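Local coordinates for Non-fluorescent flavoprotein (Photobacterium phosphoreum, PDB 1FVP), which binds flavin mononucleotide carrying a covalently attached myristate, probably a product of bacterial bioluminescence, and belongs to the bacterial luciferase family, at residues Arg103-Leu107 and Lys190-Thr194. Residue numbers count along the deposited sequence, not the author numbering.
Sequences RLKLL and KFDNT. With FMA (6-(3-tetradecanoic acid) flavine mononucleotide), chain D.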
ATOM      1  N   ARG A 103      20.394 -10.921   2.045  1.00 30.90           N
ATOM      2  CA  ARG A 103      19.559  -9.745   2.359  1.00 29.45           C
ATOM      3  C   ARG A 103      20.310  -8.883   3.360  1.00 29.23           C
ATOM      4  O   ARG A 103      19.877  -7.728   3.562  1.00 30.24           O
ATOM      5  CB  ARG A 103      18.154 -10.093   2.804  1.00 28.11           C
ATOM      6  CG  ARG A 103      17.857 -10.086   4.275  1.00 26.47           C
ATOM      7  CD  ARG A 103      16.408 -10.243   4.537  1.00 26.19           C
ATOM      8  NE  ARG A 103      15.849 -11.449   3.946  1.00 25.07           N
ATOM      9  CZ  ARG A 103      15.053 -12.244   4.687  1.00 25.13           C
ATOM     10  NH1 ARG A 103      14.759 -12.027   5.961  1.00 24.05           N
ATOM     11  NH2 ARG A 103      14.510 -13.313   4.079  1.00 25.17           N
ATOM     12  N   LEU A 104      21.364  -9.406   3.953  1.00 28.72           N
ATOM     13  CA  LEU A 104      22.155  -8.636   4.940  1.00 28.06           C
ATOM     14  C   LEU A 104      23.203  -7.807   4.208  1.00 28.28           C
ATOM     15  O   LEU A 104      23.551  -6.709   4.668  1.00 28.44           O
ATOM     16  CB  LEU A 104      22.669  -9.527   6.042  1.00 27.14           C
ATOM     17  CG  LEU A 104      22.063  -9.310   7.417  1.00 26.46           C
ATOM     18  CD1 LEU A 104      22.449 -10.443   8.372  1.00 26.67           C
ATOM     19  CD2 LEU A 104      22.596  -7.980   7.907  1.00 25.58           C
ATOM     20  N   LYS A 105      23.633  -8.347   3.089  1.00 28.27           N
ATOM     21  CA  LYS A 105      24.575  -7.675   2.205  1.00 29.18           C
ATOM     22  C   LYS A 105      23.940  -6.386   1.658  1.00 29.80           C
ATOM     23  O   LYS A 105      24.688  -5.475   1.229  1.00 31.16           O
ATOM     24  CB  LYS A 105      24.925  -8.529   0.990  1.00 28.93           C
ATOM     25  CG  LYS A 105      25.522  -9.882   1.357  1.00 29.50           C
ATOM     26  CD  LYS A 105      25.532 -10.821   0.160  1.00 29.64           C
ATOM     27  CE  LYS A 105      26.784 -10.697  -0.685  1.00 29.70           C
ATOM     28  NZ  LYS A 105      27.155 -12.048  -1.209  1.00 30.08           N
ATOM     29  N   LEU A 106      22.620  -6.285   1.653  1.00 29.38           N
ATOM     30  CA  LEU A 106      21.924  -5.101   1.133  1.00 28.83           C
ATOM     31  C   LEU A 106      21.725  -4.013   2.162  1.00 29.04           C
ATOM     32  O   LEU A 106      21.736  -2.845   1.689  1.00 30.19           O
ATOM     33  CB  LEU A 106      20.673  -5.512   0.359  1.00 27.23           C
ATOM     34  CG  LEU A 106      20.948  -6.543  -0.727  1.00 26.37           C
ATOM     35  CD1 LEU A 106      19.940  -7.666  -0.632  1.00 26.88           C
ATOM     36  CD2 LEU A 106      20.818  -5.871  -2.079  1.00 26.95           C
ATOM     37  N   LEU A 107      21.576  -4.274   3.450  1.00 28.63           N
ATOM     38  CA  LEU A 107      21.433  -3.125   4.379  1.00 28.16           C
ATOM     39  C   LEU A 107      22.872  -2.583   4.518  1.00 28.48           C
ATOM     40  O   LEU A 107      23.119  -1.560   5.174  1.00 29.08           O
ATOM     41  CB  LEU A 107      20.806  -3.454   5.716  1.00 26.90           C
ATOM     42  CG  LEU A 107      21.733  -3.522   6.921  1.00 26.06           C
ATOM     43  CD1 LEU A 107      21.034  -3.151   8.219  1.00 26.79           C
ATOM     44  CD2 LEU A 107      22.308  -4.918   7.021  1.00 25.25           C
ATOM     45  N   LYS A 190      21.025  -9.111  13.882  1.00 26.26           N
ATOM     46  CA  LYS A 190      21.879  -9.179  12.698  1.00 25.61           C
ATOM     47  C   LYS A 190      21.617  -7.997  11.763  1.00 25.19           C
ATOM     48  O   LYS A 190      22.327  -7.848  10.769  1.00 24.60           O
ATOM     49  CB  LYS A 190      21.732 -10.451  11.892  1.00 26.61           C
ATOM     50  CG  LYS A 190      21.316 -11.754  12.507  1.00 26.62           C
ATOM     51  CD  LYS A 190      22.419 -12.485  13.245  1.00 26.89           C
ATOM     52  CE  LYS A 190      22.298 -12.206  14.740  1.00 27.77           C
ATOM     53  NZ  LYS A 190      23.523 -12.673  15.454  1.00 28.75           N
ATOM     54  N   PHE A 191      20.599  -7.232  12.043  1.00 25.30           N
ATOM     55  CA  PHE A 191      20.113  -6.049  11.338  1.00 24.82           C
ATOM     56  C   PHE A 191      20.323  -4.841  12.266  1.00 25.85           C
ATOM     57  O   PHE A 191      19.493  -3.910  12.353  1.00 26.33           O
ATOM     58  CB  PHE A 191      18.635  -6.155  10.922  1.00 22.33           C
ATOM     59  CG  PHE A 191      18.428  -6.917   9.650  1.00 20.80           C
ATOM     60  CD1 PHE A 191      18.654  -6.310   8.428  1.00 20.54           C
ATOM     61  CD2 PHE A 191      18.043  -8.249   9.663  1.00 20.30           C
ATOM     62  CE1 PHE A 191      18.508  -6.986   7.227  1.00 19.96           C
ATOM     63  CE2 PHE A 191      17.884  -8.955   8.475  1.00 20.11           C
ATOM     64  CZ  PHE A 191      18.118  -8.310   7.250  1.00 19.85           C
ATOM     65  N   ASP A 192      21.425  -4.893  12.991  1.00 26.42           N
ATOM     66  CA  ASP A 192      21.789  -3.844  13.951  1.00 27.33           C
ATOM     67  C   ASP A 192      20.533  -3.433  14.736  1.00 26.96           C
ATOM     68  O   ASP A 192      20.503  -2.298  15.264  1.00 27.47           O
ATOM     69  CB  ASP A 192      22.450  -2.621  13.331  1.00 29.15           C
ATOM     70  CG  ASP A 192      23.428  -2.847  12.208  1.00 30.84           C
ATOM     71  OD1 ASP A 192      24.582  -3.277  12.399  1.00 31.12           O
ATOM     72  OD2 ASP A 192      22.982  -2.548  11.068  1.00 32.23           O
ATOM     73  N   ASN A 193      19.568  -4.316  14.815  1.00 26.14           N
ATOM     74  CA  ASN A 193      18.334  -3.994  15.553  1.00 25.90           C
ATOM     75  C   ASN A 193      17.625  -2.776  14.965  1.00 25.36           C
ATOM     76  O   ASN A 193      17.053  -1.994  15.749  1.00 25.01           O
ATOM     77  CB  ASN A 193      18.706  -3.811  17.025  1.00 26.66           C
ATOM     78  CG  ASN A 193      18.310  -4.985  17.893  1.00 27.66           C
ATOM     79  OD1 ASN A 193      17.954  -4.740  19.057  1.00 28.29           O
ATOM     80  ND2 ASN A 193      18.332  -6.214  17.391  1.00 27.39           N
ATOM     81  N   THR A 194      17.642  -2.651  13.650  1.00 24.86           N
ATOM     82  CA  THR A 194      17.009  -1.526  12.955  1.00 24.48           C
ATOM     83  C   THR A 194      15.802  -1.887  12.105  1.00 24.62           C
ATOM     84  O   THR A 194      15.553  -1.162  11.078  1.00 25.79           O
ATOM     85  CB  THR A 194      18.078  -0.761  12.064  1.00 24.35           C
ATOM     86  OG1 THR A 194      18.383  -1.553  10.871  1.00 23.58           O
ATOM     87  CG2 THR A 194      19.346  -0.432  12.860  1.00 25.11           C
TER
HETATM   88  N1  FMA D 233      14.814  -4.920  22.051  1.00 60.48           N
HETATM   89  C2  FMA D 233      14.214  -3.758  21.791  1.00 60.72           C
HETATM   90  O2  FMA D 233      14.695  -2.696  21.663  1.00 61.31           O
HETATM   91  N3  FMA D 233      12.767  -3.731  21.625  1.00 60.32           N
HETATM   92  C4  FMA D 233      12.035  -4.857  21.735  1.00 60.08           C
HETATM   93  O4  FMA D 233      10.833  -4.783  21.595  1.00 60.17           O
HETATM   94  C4A FMA D 233      12.698  -6.091  22.020  1.00 59.98           C
HETATM   95  N5  FMA D 233      12.083  -7.239  22.149  1.00 59.61           N
HETATM   96  C5A FMA D 233      12.649  -8.426  22.419  1.00 59.09           C
HETATM   97  C6  FMA D 233      11.911  -9.601  22.537  1.00 58.14           C
HETATM   98  C7  FMA D 233      12.583 -10.765  22.814  1.00 58.58           C
HETATM   99  C7M FMA D 233      11.865 -12.152  22.962  1.00 58.82           C
HETATM  100  C8  FMA D 233      14.016 -10.790  22.990  1.00 58.87           C
HETATM  101  C8M FMA D 233      14.789 -12.032  23.295  1.00 58.53           C
HETATM  102  C9  FMA D 233      14.714  -9.607  22.870  1.00 59.24           C
HETATM  103  C9A FMA D 233      14.106  -8.420  22.585  1.00 59.43           C
HETATM  104  N10 FMA D 233      14.753  -7.199  22.444  1.00 59.88           N
HETATM  105  C10 FMA D 233      14.175  -6.027  22.182  1.00 60.07           C
HETATM  106  C1B FMA D 233      16.274  -7.136  22.601  1.00 60.34           C
HETATM  107  C2B FMA D 233      16.977  -5.969  21.783  1.00 61.21           C
HETATM  108  O2B FMA D 233      17.990  -6.685  21.099  1.00 61.05           O
HETATM  109  C3B FMA D 233      17.503  -4.929  22.746  1.00 62.19           C
HETATM  110  O3' FMA D 233      16.839  -4.985  23.967  1.00 62.26           O
HETATM  111  C4B FMA D 233      17.473  -3.483  22.238  1.00 63.13           C
HETATM  112  O4' FMA D 233      18.236  -3.353  20.985  1.00 62.91           O
HETATM  113  C5B FMA D 233      18.109  -2.524  23.283  1.00 64.30           C
HETATM  114  O5' FMA D 233      19.282  -1.820  22.556  1.00 65.69           O
HETATM  115  P   FMA D 233      20.780  -1.668  23.035  1.00 66.69           P
HETATM  116  O1P FMA D 233      20.577  -0.714  24.264  1.00 66.42           O
HETATM  117  O2P FMA D 233      21.258  -2.981  23.422  1.00 66.35           O
HETATM  118  O3P FMA D 233      21.526  -1.222  21.961  1.00 66.81           O
HETATM  119  C1' FMA D 233       8.516  -9.364  23.903  0.92 56.81           C
HETATM  120  O1' FMA D 233       8.703 -10.619  24.133  0.84 56.91           O
HETATM  121  O2' FMA D 233       7.690  -8.747  24.584  0.69 56.83           O
HETATM  122  C2' FMA D 233       9.742  -8.685  23.387  0.94 56.80           C
HETATM  123  C3' FMA D 233      10.457  -9.524  22.319  0.98 56.83           C
HETATM  124  C4' FMA D 233      10.010  -9.044  20.971  1.00 55.71           C
HETATM  125  C5' FMA D 233       8.871  -9.736  20.261  1.00 54.27           C
HETATM  126  C6' FMA D 233       9.144  -9.994  18.800  1.00 52.90           C
HETATM  127  C7' FMA D 233       7.870 -10.061  17.968  1.00 51.63           C
HETATM  128  C8' FMA D 233       7.596 -11.334  17.287  1.00 50.39           C
HETATM  129  C9' FMA D 233       8.078 -11.548  15.863  1.00 49.40           C
HETATM  130  C11 FMA D 233       8.058 -12.983  15.433  1.00 48.72           C
HETATM  131  C12 FMA D 233       6.981 -13.924  15.830  1.00 48.26           C
HETATM  132  C13 FMA D 233       6.954 -15.306  15.269  1.00 47.59           C
HETATM  133  C14 FMA D 233       5.809 -16.183  15.665  1.00 47.07           C
HETATM  134  C15 FMA D 233       5.441 -16.130  17.120  1.00 46.97           C
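Lys190 opens the 190-194 segment at the end of helix 178-190, and the aliphatic base of its side chain lies against helix 100-116, with CB of Lys190 3.6 Å from CD1 of Leu104. Phe191 makes the largest share of the contact, with 89 Å² covered by the helix segment. The CA atoms of Phe191 and Leu104, 7.2 Å apart, are the nearest pair across the two segments, and the ring lies against the helix at this level. CG of Leu104 sits 4.3 Å from the centroid of the Phe191 ring and 18° off the normal, a CH-pi contact over the face. The ring edge meets two further side chains: CZ of Phe191 is 3.5 Å from CG of Arg103, and CD1 of Phe191 is 4.0 Å from CD1 of Leu107. Phe94 and Leu128, from neighbouring parallel strands of the sheet, also touch the ring, so Phe191 packs between helix and sheet. Asp192, with phi of 43°, is the C' residue of a Schellman motif closing helix 178-190; its OD2 lies 3.5 Å from CD1 of Leu107. In the barrel-like fold of the luciferase family, this turn leads from a helix into the next parallel strand, 195-199. Asn193 also has positive phi (60°), and the two central residues form a type I' turn, closed by Thr194 N to Phe191 O at 2.6 Å. Asn193, out of reach of 103-107, meets the ligand: its OD1 accepts hydrogen bonds from the FMA ribityl hydroxyls O2B (2.8 Å) and O4' (a very short 2.4 Å). At Thr194, OG1 donates to Phe191 O at 3.0 Å, reinforcing the turn, and lies 4.1 Å from CD1 of Leu107, while the backbone hydrogen-bonds to His126 of strand 126-134.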